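Local coordinates for putative uncharacterized protein (Pseudomonas phage 201phi2-1, PDB 3R4V), which is a phage tubulin-like protein of unassigned role that holds guanosine-5'-diphosphate in its ligand pocket, at residues L7-G12 with N16-L21; E122-L127 with R290-F295; E239-F242 with Y247-V250. All coordinates share one frame; numbering follows the deposited sequence. Where two conformers were deposited one is given.

Interaction 1 (L7-G12 with N16-L21); sequences LIFAGG and NVATKL. With GDP (guanosine-5'-diphosphate), chain B.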
loop_
_atom_site.group_PDB
_atom_site.type_symbol
_atom_site.label_atom_id
_atom_site.label_comp_id
_atom_site.label_asym_id
_atom_site.label_seq_id
_atom_site.Cartn_x
_atom_site.Cartn_y
_atom_site.Cartn_z
ATOM N N LEU A 7 2.564 6.981 10.344
ATOM C CA LEU A 7 2.972 6.247 9.152
ATOM C C LEU A 7 3.403 4.835 9.526
ATOM O O LEU A 7 4.265 4.635 10.391
ATOM C CB LEU A 7 4.118 6.964 8.435
ATOM C CG LEU A 7 3.788 8.367 7.929
ATOM C CD1 LEU A 7 4.104 9.396 9.008
ATOM C CD2 LEU A 7 4.576 8.668 6.680
ATOM N N ILE A 8 2.819 3.857 8.844
ATOM C CA ILE A 8 3.058 2.460 9.163
ATOM C C ILE A 8 3.649 1.731 7.956
ATOM O O ILE A 8 3.106 1.823 6.853
ATOM C CB ILE A 8 1.740 1.793 9.554
ATOM C CG1 ILE A 8 1.171 2.473 10.803
ATOM C CG2 ILE A 8 1.940 0.295 9.770
ATOM C CD1 ILE A 8 -0.313 2.267 10.987
ATOM N N PHE A 9 4.757 1.020 8.170
ATOM C CA PHE A 9 5.458 0.300 7.104
ATOM C C PHE A 9 5.612 -1.150 7.498
ATOM O O PHE A 9 5.927 -1.455 8.650
ATOM C CB PHE A 9 6.859 0.888 6.875
ATOM C CG PHE A 9 6.832 2.302 6.406
ATOM C CD1 PHE A 9 6.793 2.588 5.049
ATOM C CD2 PHE A 9 6.766 3.340 7.315
ATOM C CE1 PHE A 9 6.726 3.897 4.603
ATOM C CE2 PHE A 9 6.707 4.652 6.877
ATOM C CZ PHE A 9 6.687 4.930 5.519
ATOM N N ALA A 10 5.420 -2.045 6.536
ATOM C CA ALA A 10 5.447 -3.475 6.834
ATOM C C ALA A 10 6.220 -4.254 5.788
ATOM O O ALA A 10 6.140 -3.965 4.595
ATOM C CB ALA A 10 4.040 -4.015 6.939
ATOM N N GLY A 11 6.977 -5.251 6.254
ATOM C CA GLY A 11 7.711 -6.126 5.364
ATOM C C GLY A 11 8.967 -5.433 4.860
ATOM O O GLY A 11 9.200 -4.258 5.158
ATOM N N GLY A 12 9.773 -6.150 4.085
ATOM C CA GLY A 12 10.990 -5.578 3.525
ATOM C C GLY A 12 10.801 -4.303 2.721
ATOM O O GLY A 12 11.525 -3.320 2.916
ATOM N N ASN A 16 12.265 -0.639 3.477
ATOM C CA ASN A 16 13.107 0.053 2.520
ATOM C C ASN A 16 12.566 1.458 2.230
ATOM O O ASN A 16 13.326 2.418 2.180
ATOM C CB ASN A 16 13.259 -0.754 1.226
ATOM C CG ASN A 16 14.010 -2.071 1.422
ATOM O OD1 ASN A 16 14.631 -2.319 2.465
ATOM N ND2 ASN A 16 13.975 -2.912 0.395
ATOM N N VAL A 17 11.250 1.580 2.057
ATOM C CA VAL A 17 10.662 2.899 1.832
ATOM C C VAL A 17 10.830 3.785 3.065
ATOM O O VAL A 17 11.111 4.979 2.946
ATOM C CB VAL A 17 9.176 2.811 1.433
ATOM C CG1 VAL A 17 8.565 4.202 1.354
ATOM C CG2 VAL A 17 9.046 2.110 0.092
ATOM N N ALA A 18 10.667 3.200 4.248
ATOM C CA ALA A 18 10.857 3.941 5.500
ATOM C C ALA A 18 12.217 4.654 5.602
ATOM O O ALA A 18 12.308 5.762 6.146
ATOM C CB ALA A 18 10.644 3.025 6.697
ATOM N N THR A 19 13.275 4.035 5.086
ATOM C CA THR A 19 14.609 4.634 5.197
ATOM C C THR A 19 14.638 6.037 4.581
ATOM O O THR A 19 15.476 6.867 4.924
ATOM C CB THR A 19 15.711 3.761 4.545
ATOM O OG1 THR A 19 15.537 3.733 3.123
ATOM C CG2 THR A 19 15.678 2.337 5.098
ATOM N N LYS A 20 13.707 6.298 3.673
ATOM C CA LYS A 20 13.698 7.568 2.965
ATOM C C LYS A 20 12.870 8.601 3.710
ATOM O O LYS A 20 12.837 9.775 3.337
ATOM C CB LYS A 20 13.185 7.361 1.540
ATOM C CG LYS A 20 14.014 6.336 0.794
ATOM C CD LYS A 20 13.593 6.180 -0.646
ATOM C CE LYS A 20 14.611 5.326 -1.383
ATOM N NZ LYS A 20 15.987 5.872 -1.214
ATOM N N LEU A 21 12.224 8.157 4.781
ATOM C CA LEU A 21 11.336 9.010 5.552
ATOM C C LEU A 21 11.729 9.116 7.027
ATOM O O LEU A 21 10.907 9.505 7.862
ATOM C CB LEU A 21 9.896 8.508 5.417
ATOM C CG LEU A 21 9.353 8.508 3.983
ATOM C CD1 LEU A 21 8.096 7.642 3.825
ATOM C CD2 LEU A 21 9.082 9.943 3.538
HETATM P PB GDP B . 8.204 -9.270 2.629
HETATM O O1B GDP B . 9.313 -8.850 3.567
HETATM O O2B GDP B . 7.008 -8.394 2.892
HETATM O O3B GDP B . 7.878 -10.745 2.828
HETATM O O3A GDP B . 8.694 -9.122 1.114
HETATM P PA GDP B . 9.443 -7.852 0.470
HETATM O O1A GDP B . 10.851 -7.657 1.010
HETATM O O2A GDP B . 8.611 -6.610 0.616
HETATM O "O5'" GDP B . 9.525 -8.331 -1.032
HETATM C "C5'" GDP B . 8.351 -8.712 -1.770
HETATM C "C4'" GDP B . 8.566 -8.478 -3.261
HETATM O "O4'" GDP B . 8.579 -7.070 -3.528
HETATM C "C3'" GDP B . 9.905 -8.991 -3.765
HETATM O "O3'" GDP B . 9.777 -10.322 -4.256
HETATM C "C2'" GDP B . 10.237 -8.034 -4.889
HETATM O "O2'" GDP B . 9.561 -8.418 -6.086
HETATM C "C1'" GDP B . 9.611 -6.724 -4.466
HETATM N N9 GDP B . 10.533 -5.861 -3.699
HETATM C C8 GDP B . 11.440 -6.238 -2.766
HETATM N N7 GDP B . 12.069 -5.155 -2.240
HETATM C C5 GDP B . 11.542 -4.054 -2.820
HETATM C C6 GDP B . 11.731 -2.590 -2.720
HETATM O O6 GDP B . 12.570 -2.108 -1.934
HETATM N N1 GDP B . 10.973 -1.802 -3.506
HETATM C C2 GDP B . 10.057 -2.305 -4.365
HETATM N N2 GDP B . 9.310 -1.466 -5.129
HETATM N N3 GDP B . 9.831 -3.632 -4.500
HETATM C C4 GDP B . 10.527 -4.530 -3.767
#
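The ring of F9 is the apolar centre, met by three side chains of the segment 16-21. A18 lays its methyl over one face, a CH-pi contact with CB 4.0 Å from the F9 ring centroid, 16° off the ring normal and displaced toward the CG-CD2 side of the rim. V17 and L21 reach the far end of the ring obliquely, their side chains crossing that of F9 at about a right angle: V17 CG1 lies 3.7 Å from F9 CE1, and L21 CD1 is closer still at 3.5 Å from F9 CZ. The first torsion of F9 sets its CG anti to the carbonyl carbon (chi1 -63°), which swings the ring off strand 6-10 and into the inner side of helix 11-18. V28 and C30 of strand 28-32 also touch the ring, so F9 is wedged inside a beta-alpha-beta unit, the first of the Rossmann-like nucleotide-binding part of the tubulin fold. Where the strand gives way to the helix, G11, with its positive phi, and G12 bring the backbone close under the diphosphate. G12 N gives an almost straight hydrogen bond to GDP O1B (2.8 Å), while its carbonyl O receives N16 N at 2.8 Å in an i to i+4 helical bond. N16 then carries the helix's polar edge to the guanine: its ND2 donates to GDP O6 over 2.8 Å at 176°. The other end of that amide, OD1, accepts from N37 ND2, consistent with the group being turned so that its N-H faces the base.

Interaction 2 (E122-L127 with R290-F295); sequences ESTDNL and RQQSKF. With GDP (guanosine-5'-diphosphate), chain B.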
loop_
_atom_site.group_PDB
_atom_site.type_symbol
_atom_site.label_atom_id
_atom_site.label_comp_id
_atom_site.label_asym_id
_atom_site.label_seq_id
_atom_site.Cartn_x
_atom_site.Cartn_y
_atom_site.Cartn_z
ATOM N N GLU A 122 8.271 -10.255 -10.019
ATOM C CA GLU A 122 9.400 -11.142 -10.318
ATOM C C GLU A 122 9.014 -12.555 -10.765
ATOM O O GLU A 122 9.644 -13.133 -11.657
ATOM C CB GLU A 122 10.322 -11.270 -9.098
ATOM C CG GLU A 122 11.030 -10.006 -8.659
ATOM C CD GLU A 122 11.998 -10.273 -7.512
ATOM O OE1 GLU A 122 12.058 -11.435 -7.049
ATOM O OE2 GLU A 122 12.698 -9.331 -7.073
ATOM N N SER A 123 7.997 -13.121 -10.126
ATOM C CA SER A 123 7.772 -14.561 -10.184
ATOM C C SER A 123 6.287 -14.866 -10.084
ATOM O O SER A 123 5.505 -13.990 -9.744
ATOM C CB SER A 123 8.467 -15.219 -8.996
ATOM O OG SER A 123 7.951 -14.676 -7.790
ATOM N N THR A 124 5.891 -16.107 -10.353
ATOM C CA THR A 124 4.480 -16.457 -10.161
ATOM C C THR A 124 4.097 -16.396 -8.674
ATOM O O THR A 124 2.931 -16.171 -8.334
ATOM C CB THR A 124 4.124 -17.836 -10.759
ATOM O OG1 THR A 124 5.047 -18.826 -10.289
ATOM C CG2 THR A 124 4.184 -17.799 -12.284
ATOM N N ASP A 125 5.071 -16.595 -7.784
ATOM C CA ASP A 125 4.806 -16.431 -6.347
ATOM C C ASP A 125 4.423 -14.981 -6.019
ATOM O O ASP A 125 3.437 -14.737 -5.322
ATOM C CB ASP A 125 6.014 -16.846 -5.497
ATOM C CG ASP A 125 6.166 -18.355 -5.382
ATOM O OD1 ASP A 125 7.242 -18.797 -4.931
ATOM O OD2 ASP A 125 5.225 -19.098 -5.744
ATOM N N ASN A 126 5.215 -14.029 -6.506
ATOM C CA ASN A 126 4.900 -12.612 -6.333
ATOM C C ASN A 126 3.501 -12.314 -6.876
ATOM O O ASN A 126 2.693 -11.645 -6.233
ATOM C CB ASN A 126 5.883 -11.741 -7.125
ATOM C CG ASN A 126 7.179 -11.432 -6.370
ATOM O OD1 ASN A 126 8.086 -10.818 -6.930
ATOM N ND2 ASN A 126 7.266 -11.845 -5.114
ATOM N N LEU A 127 3.230 -12.802 -8.083
ATOM C CA LEU A 127 1.985 -12.451 -8.767
ATOM C C LEU A 127 0.799 -13.058 -8.048
ATOM O O LEU A 127 -0.224 -12.413 -7.904
ATOM C CB LEU A 127 2.013 -12.895 -10.232
ATOM C CG LEU A 127 3.026 -12.132 -11.089
ATOM C CD1 LEU A 127 3.240 -12.814 -12.430
ATOM C CD2 LEU A 127 2.574 -10.697 -11.284
ATOM N N ARG A 290 1.943 -20.580 -18.033
ATOM C CA ARG A 290 1.939 -21.285 -19.302
ATOM C C ARG A 290 3.360 -21.771 -19.597
ATOM O O ARG A 290 3.582 -22.942 -19.932
ATOM C CB ARG A 290 1.437 -20.387 -20.432
ATOM C CG ARG A 290 1.336 -21.100 -21.775
ATOM C CD ARG A 290 0.996 -20.134 -22.898
ATOM N NE ARG A 290 2.067 -19.172 -23.135
ATOM C CZ ARG A 290 3.128 -19.412 -23.900
ATOM N NH1 ARG A 290 3.263 -20.588 -24.500
ATOM N NH2 ARG A 290 4.056 -18.479 -24.063
ATOM N N GLN A 291 4.328 -20.876 -19.452
ATOM C CA GLN A 291 5.715 -21.243 -19.725
ATOM C C GLN A 291 6.210 -22.360 -18.810
ATOM O O GLN A 291 6.869 -23.291 -19.258
ATOM C CB GLN A 291 6.615 -20.017 -19.622
ATOM C CG GLN A 291 6.355 -18.992 -20.718
ATOM C CD GLN A 291 7.092 -17.687 -20.478
ATOM O OE1 GLN A 291 8.038 -17.632 -19.689
ATOM N NE2 GLN A 291 6.656 -16.625 -21.152
ATOM N N GLN A 292 5.878 -22.274 -17.529
ATOM C CA GLN A 292 6.263 -23.304 -16.570
ATOM C C GLN A 292 5.654 -24.667 -16.918
ATOM O O GLN A 292 6.334 -25.696 -16.852
ATOM C CB GLN A 292 5.857 -22.879 -15.150
ATOM C CG GLN A 292 6.584 -21.632 -14.631
ATOM C CD GLN A 292 6.084 -21.179 -13.263
ATOM O OE1 GLN A 292 5.095 -21.702 -12.743
ATOM N NE2 GLN A 292 6.759 -20.198 -12.682
ATOM N N SER A 293 4.375 -24.687 -17.294
ATOM C CA SER A 293 3.712 -25.953 -17.601
ATOM C C SER A 293 4.224 -26.569 -18.907
ATOM O O SER A 293 4.203 -27.789 -19.077
ATOM C CB SER A 293 2.185 -25.794 -17.629
ATOM O OG SER A 293 1.760 -25.102 -18.787
ATOM N N LYS A 294 4.704 -25.724 -19.816
ATOM C CA LYS A 294 5.231 -26.181 -21.099
ATOM C C LYS A 294 6.632 -26.778 -20.962
ATOM O O LYS A 294 7.052 -27.603 -21.778
ATOM C CB LYS A 294 5.253 -25.011 -22.085
ATOM C CG LYS A 294 6.167 -25.197 -23.277
ATOM C CD LYS A 294 6.380 -23.877 -24.005
ATOM C CE LYS A 294 7.295 -24.055 -25.207
ATOM N NZ LYS A 294 8.596 -24.670 -24.824
ATOM N N PHE A 295 7.352 -26.360 -19.929
ATOM C CA PHE A 295 8.719 -26.820 -19.732
ATOM C C PHE A 295 8.769 -28.335 -19.608
ATOM O O PHE A 295 7.968 -28.920 -18.884
ATOM C CB PHE A 295 9.338 -26.173 -18.489
ATOM C CG PHE A 295 10.835 -26.243 -18.472
ATOM C CD1 PHE A 295 11.590 -25.226 -19.035
ATOM C CD2 PHE A 295 11.484 -27.336 -17.933
ATOM C CE1 PHE A 295 12.976 -25.290 -19.041
ATOM C CE2 PHE A 295 12.873 -27.406 -17.942
ATOM C CZ PHE A 295 13.611 -26.379 -18.501
HETATM P PB GDP B . 8.204 -9.270 2.629
HETATM O O1B GDP B . 9.313 -8.850 3.567
HETATM O O2B GDP B . 7.008 -8.394 2.892
HETATM O O3B GDP B . 7.878 -10.745 2.828
HETATM O O3A GDP B . 8.694 -9.122 1.114
HETATM P PA GDP B . 9.443 -7.852 0.470
HETATM O O1A GDP B . 10.851 -7.657 1.010
HETATM O O2A GDP B . 8.611 -6.610 0.616
HETATM O "O5'" GDP B . 9.525 -8.331 -1.032
HETATM C "C5'" GDP B . 8.351 -8.712 -1.770
HETATM C "C4'" GDP B . 8.566 -8.478 -3.261
HETATM O "O4'" GDP B . 8.579 -7.070 -3.528
HETATM C "C3'" GDP B . 9.905 -8.991 -3.765
HETATM O "O3'" GDP B . 9.777 -10.322 -4.256
HETATM C "C2'" GDP B . 10.237 -8.034 -4.889
HETATM O "O2'" GDP B . 9.561 -8.418 -6.086
HETATM C "C1'" GDP B . 9.611 -6.724 -4.466
HETATM N N9 GDP B . 10.533 -5.861 -3.699
HETATM C C8 GDP B . 11.440 -6.238 -2.766
HETATM N N7 GDP B . 12.069 -5.155 -2.240
HETATM C C5 GDP B . 11.542 -4.054 -2.820
HETATM C C6 GDP B . 11.731 -2.590 -2.720
HETATM O O6 GDP B . 12.570 -2.108 -1.934
HETATM N N1 GDP B . 10.973 -1.802 -3.506
HETATM C C2 GDP B . 10.057 -2.305 -4.365
HETATM N N2 GDP B . 9.310 -1.466 -5.129
HETATM N N3 GDP B . 9.831 -3.632 -4.500
HETATM C C4 GDP B . 10.527 -4.530 -3.767
#
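T124 and Q292 meet through one polar contact, Q292 NE2 donating to T124 OG1 at 3.2 Å with an N-H...O angle of 156°. The side chains come from opposite directions, and the hydroxyl lies 16° out of the Q292 amide plane. T124 CG2 stands beside the same nitrogen, 3.5 Å from Q292 NE2. An extended chain beyond CG (chi2 176°) lets Q292 span the gap from helix 274-294, whose M288 and T289 also touch T124. On the other side, the start of helix 124-144 is held by S123 at the N-cap, its OG accepting from N126 N at 3.1 Å. N126 faces the nucleotide: its OD1 accepts from GDP O2' at 2.9 Å and its ND2 donates to GDP O3' at 3.1 Å. The same OD1 takes E122 N in the carbonyl plane, on a lone pair, so backbone and ribose together orient the amide. The ribose is thus read by the first turn of a helix whose outer side leans on helix 274-294. With a single, fairly long neutral bond and only 75 Å² buried, the T124-Q292 link is probably a weak surface tie, and crystal packing against Q292 may influence it.

Interaction 3 (E239-F242 with Y247-V250); sequences EVAF and YRKV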
loop_
_atom_site.group_PDB
_atom_site.type_symbol
_atom_site.label_atom_id
_atom_site.label_comp_id
_atom_site.label_asym_id
_atom_site.label_seq_id
_atom_site.Cartn_x
_atom_site.Cartn_y
_atom_site.Cartn_z
ATOM N N GLU A 239 -8.042 28.114 -8.584
ATOM C CA GLU A 239 -9.035 27.119 -8.203
ATOM C C GLU A 239 -10.109 26.972 -9.273
ATOM O O GLU A 239 -10.786 27.933 -9.611
ATOM C CB GLU A 239 -9.682 27.474 -6.864
ATOM C CG GLU A 239 -10.818 26.538 -6.471
ATOM C CD GLU A 239 -11.489 26.943 -5.174
ATOM O OE1 GLU A 239 -10.960 27.843 -4.488
ATOM O OE2 GLU A 239 -12.543 26.361 -4.841
ATOM N N VAL A 240 -10.251 25.760 -9.800
ATOM C CA VAL A 240 -11.280 25.453 -10.785
ATOM C C VAL A 240 -12.026 24.187 -10.380
ATOM O O VAL A 240 -11.417 23.138 -10.174
ATOM C CB VAL A 240 -10.679 25.257 -12.187
ATOM C CG1 VAL A 240 -11.714 24.664 -13.127
ATOM C CG2 VAL A 240 -10.149 26.577 -12.726
ATOM N N ALA A 241 -13.344 24.292 -10.251
ATOM C CA ALA A 241 -14.156 23.149 -9.857
ATOM C C ALA A 241 -14.358 22.209 -11.037
ATOM O O ALA A 241 -15.401 22.229 -11.683
ATOM C CB ALA A 241 -15.502 23.618 -9.313
ATOM N N PHE A 242 -13.356 21.382 -11.311
ATOM C CA PHE A 242 -13.381 20.508 -12.478
ATOM C C PHE A 242 -13.808 19.091 -12.112
ATOM O O PHE A 242 -13.921 18.750 -10.933
ATOM C CB PHE A 242 -11.996 20.459 -13.114
ATOM C CG PHE A 242 -10.945 19.876 -12.214
ATOM C CD1 PHE A 242 -10.785 18.508 -12.113
ATOM C CD2 PHE A 242 -10.121 20.699 -11.466
ATOM C CE1 PHE A 242 -9.821 17.969 -11.288
ATOM C CE2 PHE A 242 -9.154 20.165 -10.635
ATOM C CZ PHE A 242 -9.006 18.798 -10.547
ATOM N N TYR A 247 -17.847 13.684 -4.317
ATOM C CA TYR A 247 -17.416 14.504 -3.194
ATOM C C TYR A 247 -16.204 15.303 -3.638
ATOM O O TYR A 247 -15.314 14.770 -4.282
ATOM C CB TYR A 247 -17.068 13.618 -1.989
ATOM C CG TYR A 247 -16.474 14.371 -0.813
ATOM C CD1 TYR A 247 -17.278 14.823 0.233
ATOM C CD2 TYR A 247 -15.109 14.616 -0.740
ATOM C CE1 TYR A 247 -16.740 15.505 1.307
ATOM C CE2 TYR A 247 -14.558 15.303 0.330
ATOM C CZ TYR A 247 -15.377 15.739 1.353
ATOM O OH TYR A 247 -14.834 16.417 2.420
ATOM N N ARG A 248 -16.178 16.588 -3.304
ATOM C CA ARG A 248 -15.100 17.478 -3.719
ATOM C C ARG A 248 -14.795 18.481 -2.607
ATOM O O ARG A 248 -15.727 19.066 -2.053
ATOM C CB ARG A 248 -15.545 18.222 -4.983
ATOM C CG ARG A 248 -14.794 19.503 -5.288
ATOM C CD ARG A 248 -15.667 20.484 -6.077
ATOM N NE ARG A 248 -16.299 19.879 -7.248
ATOM C CZ ARG A 248 -15.688 19.692 -8.415
ATOM N NH1 ARG A 248 -14.422 20.055 -8.565
ATOM N NH2 ARG A 248 -16.338 19.137 -9.429
ATOM N N LYS A 249 -13.516 18.691 -2.302
ATOM C CA LYS A 249 -13.100 19.712 -1.333
ATOM C C LYS A 249 -11.801 20.377 -1.763
ATOM O O LYS A 249 -10.971 19.770 -2.436
ATOM C CB LYS A 249 -12.915 19.118 0.068
ATOM C CG LYS A 249 -14.170 19.085 0.906
ATOM C CD LYS A 249 -14.523 20.459 1.448
ATOM C CE LYS A 249 -15.974 20.492 1.908
ATOM N NZ LYS A 249 -16.340 19.256 2.666
ATOM N N VAL A 250 -11.625 21.623 -1.349
ATOM C CA VAL A 250 -10.419 22.377 -1.678
ATOM C C VAL A 250 -9.763 22.969 -0.429
ATOM O O VAL A 250 -10.445 23.443 0.478
ATOM C CB VAL A 250 -10.728 23.498 -2.688
ATOM C CG1 VAL A 250 -9.502 24.402 -2.900
ATOM C CG2 VAL A 250 -11.190 22.903 -4.004
#
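R248 reaches from strand 247-252, an outermost strand of the chain's mixed sheet in the part belonging to the phage tubulin-like C-terminal family, to the loop that precedes it, and in the conformer described grips the backbone of F242. The loop segment 239-242 runs roughly antiparallel to the strand (165° between their end-to-end directions), but the nearest CA atoms, A241 CA to R248 CA at 8.4 Å and E239 CA to V250 CA at 8.2 Å, are far enough apart that side chains bridge the gap. The tightly bonded part is at R248. Its chain, bent at chi3 (-50°), turns the guanidinium so that NH1 and NH2 of R248 both donate hydrogen bonds to F242 O, at 2.7 and 2.9 Å. The acceptor lies close to the guanidinium plane, although NH2 stands well above the plane of the carbonyl while NH1 is tilted only slightly from it. A241, the centre of an inverse gamma turn, sets its methyl over one face of the guanidinium, A241 CB being 3.8 Å from R248 NH1. This methyl and the next carbonyl thus meet the same cation. The F242 side chain leaves the backbone away from the strand, and its ring meets H266 edge-to-face, probably helping to hold the residue that offers the carbonyl.

At the other end the contact is looser in its bonding. E239, extended with CG anti to the backbone N, crosses the isopropyl group of V250 obliquely, in van der Waals contact alone. The charge of E239 is answered by a salt bridge from R185 to OE2, the oxygen that also lies 3.8 Å from V250 CG2.

From the N terminus, interaction 1 closes first, a short local loop between strand 6-10 and the end of helix 11-18. Interaction 2 opens much later, at the start of helix 124-144, and closes over 160 residues on, at the end of helix 274-294; the loop it spans takes in the C-terminal family region. Nested inside it, interaction 3 closes another short loop, between the loop after strand 228-233 and strand 247-252 itself. None of the three cross. Interactions 1 and 2 do not touch, their nearest atoms about 10 Å apart, yet both hold GDP, at its base and phosphate and at its ribose. Interactions 1 and 3 reach the same ten-stranded sheet, while 2 and 3 lie on opposite sides of the chain's centre.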